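Local coordinates for protein estrogen receptor (Crassostrea gigas, PDB 4N1Y) that is a nuclear hormone receptor of the steroid receptor family, probably a constitutively active transcription factor whose ligand-binding domain has lost hormone-dependent switching, at residues Asn133-Met146 against Leu169-His181. Sequence-based numbering, arbitrary orientation.
Sequences NHLHKDELLLLQAM and LLDAIVDTAQKYH
L142 is a knob in a hole formed by L169, A172, I173 and T176, packing helix 137-149 against helix 159-180 in the mainly helical ligand-binding domain of a nuclear receptor. The two helical segments run nearly antiparallel, at 166°, with their axes at closest 9.8 Å apart. L142 lays CB against I173 CG1 (3.7 Å), while its CD2 faces A172 CB. One turn on, the M146 chain bends at chi2 and chi3, which brings CE in among L169 CB, L170 CD2 and I173 CD1; A145 CB meets L169 CD1. The second subunit adds L193 over M146 and P189 over L170, so this end lies by the dimer interface. T176 turns OG1 back to A172 O, satisfying its hydroxyl within its own helix, and lays CG2 beside D138 CB and E139 CG. At the outer end the H136 and Y180 rings stack face to face, centroids 3.6 Å apart and planes 13° from parallel. H136, the N-cap, also accepts from D138 N through ND1. Y180 OH donates to D138 OD2 (2.7 Å) from above the carboxylate plane, and OD1 is hydrogen-bonded to N15. A leucine in place of Y180 would probably strip the H136 ring of its stacking partner and leave D138 OD2 without this donor. Beside this stack, E139 completes the capping box: its OE1 accepts from H136 N (2.8 Å) on the anti side and from H181 NE2 on the syn side, the donors approaching from opposite faces of the carboxylate, while OE2 is hydrogen-bonded to H187. Held by H136 at one helix start, H181 just past the end of the other, and H187, the carboxylate probably stays charged. H181 NE2 lies 2.7 Å from E139 OE1, which sits near the imidazole plane, and H134 O lies at the edge of the H181 ring, 3.0 Å from CE1.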
loop_
_atom_site.group_PDB
_atom_site.type_symbol
_atom_site.label_atom_id
_atom_site.label_comp_id
_atom_site.label_asym_id
_atom_site.label_seq_id
_atom_site.Cartn_x
_atom_site.Cartn_y
_atom_site.Cartn_z
ATOM N N ASN B 133 -13.452 8.985 -10.132
ATOM C CA ASN B 133 -14.428 8.302 -9.290
ATOM C C ASN B 133 -15.398 9.237 -8.584
ATOM O O ASN B 133 -16.150 8.813 -7.707
ATOM C CB ASN B 133 -13.723 7.445 -8.263
ATOM C CG ASN B 133 -13.155 6.207 -8.868
ATOM O OD1 ASN B 133 -13.897 5.296 -9.240
ATOM N ND2 ASN B 133 -11.832 6.155 -8.989
ATOM N N HIS B 134 -15.348 10.513 -8.955
ATOM C CA HIS B 134 -16.260 11.528 -8.439
ATOM C C HIS B 134 -16.328 11.494 -6.924
ATOM O O HIS B 134 -17.407 11.490 -6.332
ATOM C CB HIS B 134 -17.635 11.338 -9.052
ATOM C CG HIS B 134 -17.639 11.502 -10.538
ATOM N ND1 HIS B 134 -17.563 12.733 -11.150
ATOM C CD2 HIS B 134 -17.672 10.586 -11.535
ATOM C CE1 HIS B 134 -17.573 12.571 -12.461
ATOM N NE2 HIS B 134 -17.639 11.277 -12.720
ATOM N N LEU B 135 -15.150 11.433 -6.313
ATOM C CA LEU B 135 -15.022 11.339 -4.873
ATOM C C LEU B 135 -15.560 12.586 -4.177
ATOM O O LEU B 135 -15.189 13.705 -4.525
ATOM C CB LEU B 135 -13.565 11.123 -4.493
ATOM C CG LEU B 135 -13.379 10.626 -3.068
ATOM C CD1 LEU B 135 -13.516 9.122 -3.035
ATOM C CD2 LEU B 135 -12.047 11.096 -2.500
ATOM N N HIS B 136 -16.436 12.376 -3.195
ATOM C CA HIS B 136 -17.004 13.445 -2.379
ATOM C C HIS B 136 -16.088 13.770 -1.178
ATOM O O HIS B 136 -15.282 12.920 -0.773
ATOM C CB HIS B 136 -18.383 13.017 -1.903
ATOM C CG HIS B 136 -19.191 14.121 -1.299
ATOM N ND1 HIS B 136 -19.124 14.453 0.039
ATOM C CD2 HIS B 136 -20.103 14.958 -1.852
ATOM C CE1 HIS B 136 -19.951 15.454 0.280
ATOM N NE2 HIS B 136 -20.555 15.781 -0.851
ATOM N N LYS B 137 -16.175 14.991 -0.641
ATOM C CA LYS B 137 -15.379 15.370 0.536
ATOM C C LYS B 137 -15.581 14.386 1.689
ATOM O O LYS B 137 -14.600 13.904 2.292
ATOM C CB LYS B 137 -15.717 16.779 1.015
ATOM C CG LYS B 137 -14.791 17.272 2.118
ATOM C CD LYS B 137 -15.340 18.526 2.775
ATOM C CE LYS B 137 -14.472 19.005 3.937
ATOM N NZ LYS B 137 -14.862 20.385 4.369
ATOM N N ASP B 138 -16.850 14.078 1.977
ATOM C CA ASP B 138 -17.189 13.125 3.030
ATOM C C ASP B 138 -16.474 11.805 2.859
ATOM O O ASP B 138 -16.090 11.173 3.835
ATOM C CB ASP B 138 -18.688 12.881 3.084
ATOM C CG ASP B 138 -19.437 14.069 3.597
ATOM O OD1 ASP B 138 -18.787 15.012 4.098
ATOM O OD2 ASP B 138 -20.677 14.049 3.520
ATOM N N GLU B 139 -16.322 11.366 1.619
ATOM C CA GLU B 139 -15.592 10.140 1.380
ATOM C C GLU B 139 -14.121 10.360 1.699
ATOM O O GLU B 139 -13.491 9.495 2.301
ATOM C CB GLU B 139 -15.781 9.671 -0.055
ATOM C CG GLU B 139 -17.248 9.518 -0.442
ATOM C CD GLU B 139 -17.428 9.029 -1.874
ATOM O OE1 GLU B 139 -17.599 9.887 -2.767
ATOM O OE2 GLU B 139 -17.395 7.799 -2.108
ATOM N N LEU B 140 -13.580 11.525 1.344
ATOM C CA LEU B 140 -12.175 11.778 1.634
ATOM C C LEU B 140 -11.904 11.836 3.140
ATOM O O LEU B 140 -10.935 11.241 3.630
ATOM C CB LEU B 140 -11.693 13.080 0.995
ATOM C CG LEU B 140 -10.255 13.329 1.503
ATOM C CD1 LEU B 140 -9.161 12.767 0.575
ATOM C CD2 LEU B 140 -9.997 14.784 1.857
ATOM N N LEU B 141 -12.761 12.556 3.862
ATOM C CA LEU B 141 -12.690 12.603 5.315
ATOM C C LEU B 141 -12.617 11.183 5.897
ATOM O O LEU B 141 -11.801 10.895 6.773
ATOM C CB LEU B 141 -13.893 13.361 5.876
ATOM C CG LEU B 141 -13.851 14.852 5.531
ATOM C CD1 LEU B 141 -15.008 15.621 6.123
ATOM C CD2 LEU B 141 -12.554 15.440 6.008
ATOM N N LEU B 142 -13.468 10.296 5.401
ATOM C CA LEU B 142 -13.474 8.926 5.890
ATOM C C LEU B 142 -12.177 8.245 5.508
ATOM O O LEU B 142 -11.583 7.514 6.290
ATOM C CB LEU B 142 -14.673 8.167 5.320
ATOM C CG LEU B 142 -16.000 8.680 5.894
ATOM C CD1 LEU B 142 -17.174 7.953 5.250
ATOM C CD2 LEU B 142 -16.033 8.567 7.436
ATOM N N LEU B 143 -11.705 8.544 4.311
ATOM C CA LEU B 143 -10.481 7.939 3.819
ATOM C C LEU B 143 -9.274 8.283 4.678
ATOM O O LEU B 143 -8.478 7.409 5.000
ATOM C CB LEU B 143 -10.232 8.399 2.389
ATOM C CG LEU B 143 -10.977 7.599 1.338
ATOM C CD1 LEU B 143 -10.849 8.305 0.034
ATOM C CD2 LEU B 143 -10.356 6.226 1.236
ATOM N N GLN B 144 -9.127 9.547 5.052
ATOM C CA GLN B 144 -8.000 9.893 5.883
ATOM C C GLN B 144 -8.141 9.198 7.239
ATOM O O GLN B 144 -7.175 8.650 7.760
ATOM C CB GLN B 144 -7.822 11.408 6.000
ATOM C CG GLN B 144 -9.054 12.236 6.115
ATOM C CD GLN B 144 -8.728 13.715 5.987
ATOM O OE1 GLN B 144 -9.444 14.579 6.499
ATOM N NE2 GLN B 144 -7.659 14.012 5.262
ATOM N N ALA B 145 -9.342 9.198 7.801
ATOM C CA ALA B 145 -9.554 8.536 9.082
ATOM C C ALA B 145 -9.147 7.069 8.951
ATOM O O ALA B 145 -8.469 6.495 9.824
ATOM C CB ALA B 145 -10.973 8.659 9.508
ATOM N N MET B 146 -9.534 6.483 7.828
ATOM C CA MET B 146 -9.176 5.112 7.528
ATOM C C MET B 146 -7.658 4.934 7.393
ATOM O O MET B 146 -7.084 3.998 7.952
ATOM C CB MET B 146 -9.872 4.675 6.245
ATOM C CG MET B 146 -9.722 3.223 5.979
ATOM S SD MET B 146 -10.156 2.296 7.452
ATOM C CE MET B 146 -11.900 2.119 7.173
ATOM N N LEU B 169 -15.486 2.784 10.885
ATOM C CA LEU B 169 -15.106 3.506 9.676
ATOM C C LEU B 169 -15.557 2.766 8.416
ATOM O O LEU B 169 -16.116 3.378 7.505
ATOM C CB LEU B 169 -13.604 3.753 9.656
ATOM C CG LEU B 169 -13.264 4.848 10.660
ATOM C CD1 LEU B 169 -11.767 5.123 10.728
ATOM C CD2 LEU B 169 -14.051 6.094 10.321
ATOM N N LEU B 170 -15.371 1.451 8.393
ATOM C CA LEU B 170 -15.799 0.632 7.261
ATOM C C LEU B 170 -17.297 0.784 6.973
ATOM O O LEU B 170 -17.697 0.924 5.817
ATOM C CB LEU B 170 -15.480 -0.828 7.524
ATOM C CG LEU B 170 -14.027 -1.238 7.361
ATOM C CD1 LEU B 170 -13.882 -2.729 7.630
ATOM C CD2 LEU B 170 -13.525 -0.883 5.969
ATOM N N ASP B 171 -18.118 0.772 8.021
ATOM C CA ASP B 171 -19.546 0.997 7.856
ATOM C C ASP B 171 -19.823 2.385 7.281
ATOM O O ASP B 171 -20.642 2.531 6.382
ATOM C CB ASP B 171 -20.280 0.852 9.185
ATOM C CG ASP B 171 -20.286 -0.575 9.693
ATOM O OD1 ASP B 171 -19.955 -1.491 8.898
ATOM O OD2 ASP B 171 -20.617 -0.771 10.890
ATOM N N ALA B 172 -19.136 3.400 7.802
ATOM C CA ALA B 172 -19.359 4.775 7.369
ATOM C C ALA B 172 -18.973 4.980 5.898
ATOM O O ALA B 172 -19.661 5.669 5.143
ATOM C CB ALA B 172 -18.605 5.729 8.265
ATOM N N ILE B 173 -17.878 4.367 5.493
ATOM C CA ILE B 173 -17.460 4.454 4.106
ATOM C C ILE B 173 -18.507 3.846 3.178
ATOM O O ILE B 173 -18.885 4.432 2.160
ATOM C CB ILE B 173 -16.126 3.749 3.909
ATOM C CG1 ILE B 173 -14.999 4.630 4.452
ATOM C CG2 ILE B 173 -15.908 3.447 2.469
ATOM C CD1 ILE B 173 -13.671 3.919 4.579
ATOM N N VAL B 174 -19.004 2.683 3.568
ATOM C CA VAL B 174 -19.983 1.972 2.771
ATOM C C VAL B 174 -21.302 2.735 2.633
ATOM O O VAL B 174 -21.871 2.832 1.540
ATOM C CB VAL B 174 -20.249 0.595 3.375
ATOM C CG1 VAL B 174 -21.474 -0.025 2.760
ATOM C CG2 VAL B 174 -19.041 -0.296 3.163
ATOM N N ASP B 175 -21.781 3.283 3.743
ATOM C CA ASP B 175 -23.010 4.077 3.748
ATOM C C ASP B 175 -22.836 5.369 2.979
ATOM O O ASP B 175 -23.738 5.799 2.273
ATOM C CB ASP B 175 -23.463 4.370 5.179
ATOM C CG ASP B 175 -24.032 3.140 5.870
ATOM O OD1 ASP B 175 -23.993 2.050 5.258
ATOM O OD2 ASP B 175 -24.506 3.255 7.024
ATOM N N THR B 176 -21.670 5.994 3.121
ATOM C CA THR B 176 -21.420 7.261 2.451
ATOM C C THR B 176 -21.318 7.045 0.954
ATOM O O THR B 176 -21.745 7.886 0.161
ATOM C CB THR B 176 -20.155 7.925 2.990
ATOM O OG1 THR B 176 -20.346 8.154 4.386
ATOM C CG2 THR B 176 -19.918 9.274 2.332
ATOM N N ALA B 177 -20.789 5.893 0.571
ATOM C CA ALA B 177 -20.700 5.563 -0.837
ATOM C C ALA B 177 -22.082 5.320 -1.413
ATOM O O ALA B 177 -22.360 5.660 -2.563
ATOM C CB ALA B 177 -19.839 4.364 -1.033
ATOM N N GLN B 178 -22.958 4.743 -0.603
ATOM C CA GLN B 178 -24.296 4.482 -1.071
ATOM C C GLN B 178 -25.009 5.810 -1.300
ATOM O O GLN B 178 -25.777 5.952 -2.249
ATOM C CB GLN B 178 -25.059 3.603 -0.080
ATOM C CG GLN B 178 -26.493 3.215 -0.523
ATOM C CD GLN B 178 -26.555 2.452 -1.842
ATOM O OE1 GLN B 178 -25.541 1.999 -2.358
ATOM N NE2 GLN B 178 -27.749 2.324 -2.395
ATOM N N LYS B 179 -24.709 6.793 -0.457
ATOM C CA LYS B 179 -25.352 8.106 -0.530
ATOM C C LYS B 179 -24.982 8.856 -1.821
ATOM O O LYS B 179 -25.847 9.352 -2.524
ATOM C CB LYS B 179 -24.987 8.940 0.699
ATOM C CG LYS B 179 -25.822 10.175 0.856
ATOM C CD LYS B 179 -25.246 11.119 1.893
ATOM C CE LYS B 179 -26.170 12.326 2.053
ATOM N NZ LYS B 179 -25.766 13.260 3.141
ATOM N N TYR B 180 -23.689 8.965 -2.109
ATOM C CA TYR B 180 -23.244 9.747 -3.256
ATOM C C TYR B 180 -23.100 8.907 -4.513
ATOM O O TYR B 180 -23.002 9.456 -5.608
ATOM C CB TYR B 180 -21.918 10.447 -2.952
ATOM C CG TYR B 180 -22.030 11.397 -1.804
ATOM C CD1 TYR B 180 -22.764 12.571 -1.928
ATOM C CD2 TYR B 180 -21.439 11.109 -0.581
ATOM C CE1 TYR B 180 -22.891 13.442 -0.866
ATOM C CE2 TYR B 180 -21.554 11.972 0.483
ATOM C CZ TYR B 180 -22.280 13.138 0.340
ATOM O OH TYR B 180 -22.401 14.003 1.406
ATOM N N HIS B 181 -23.064 7.583 -4.370
ATOM C CA HIS B 181 -22.923 6.734 -5.551
ATOM C C HIS B 181 -23.767 5.460 -5.474
ATOM O O HIS B 181 -23.222 4.369 -5.532
ATOM C CB HIS B 181 -21.453 6.356 -5.752
ATOM C CG HIS B 181 -20.505 7.503 -5.590
ATOM N ND1 HIS B 181 -20.288 8.437 -6.579
ATOM C CD2 HIS B 181 -19.700 7.852 -4.559
ATOM C CE1 HIS B 181 -19.403 9.324 -6.156
ATOM N NE2 HIS B 181 -19.026 8.988 -4.936
#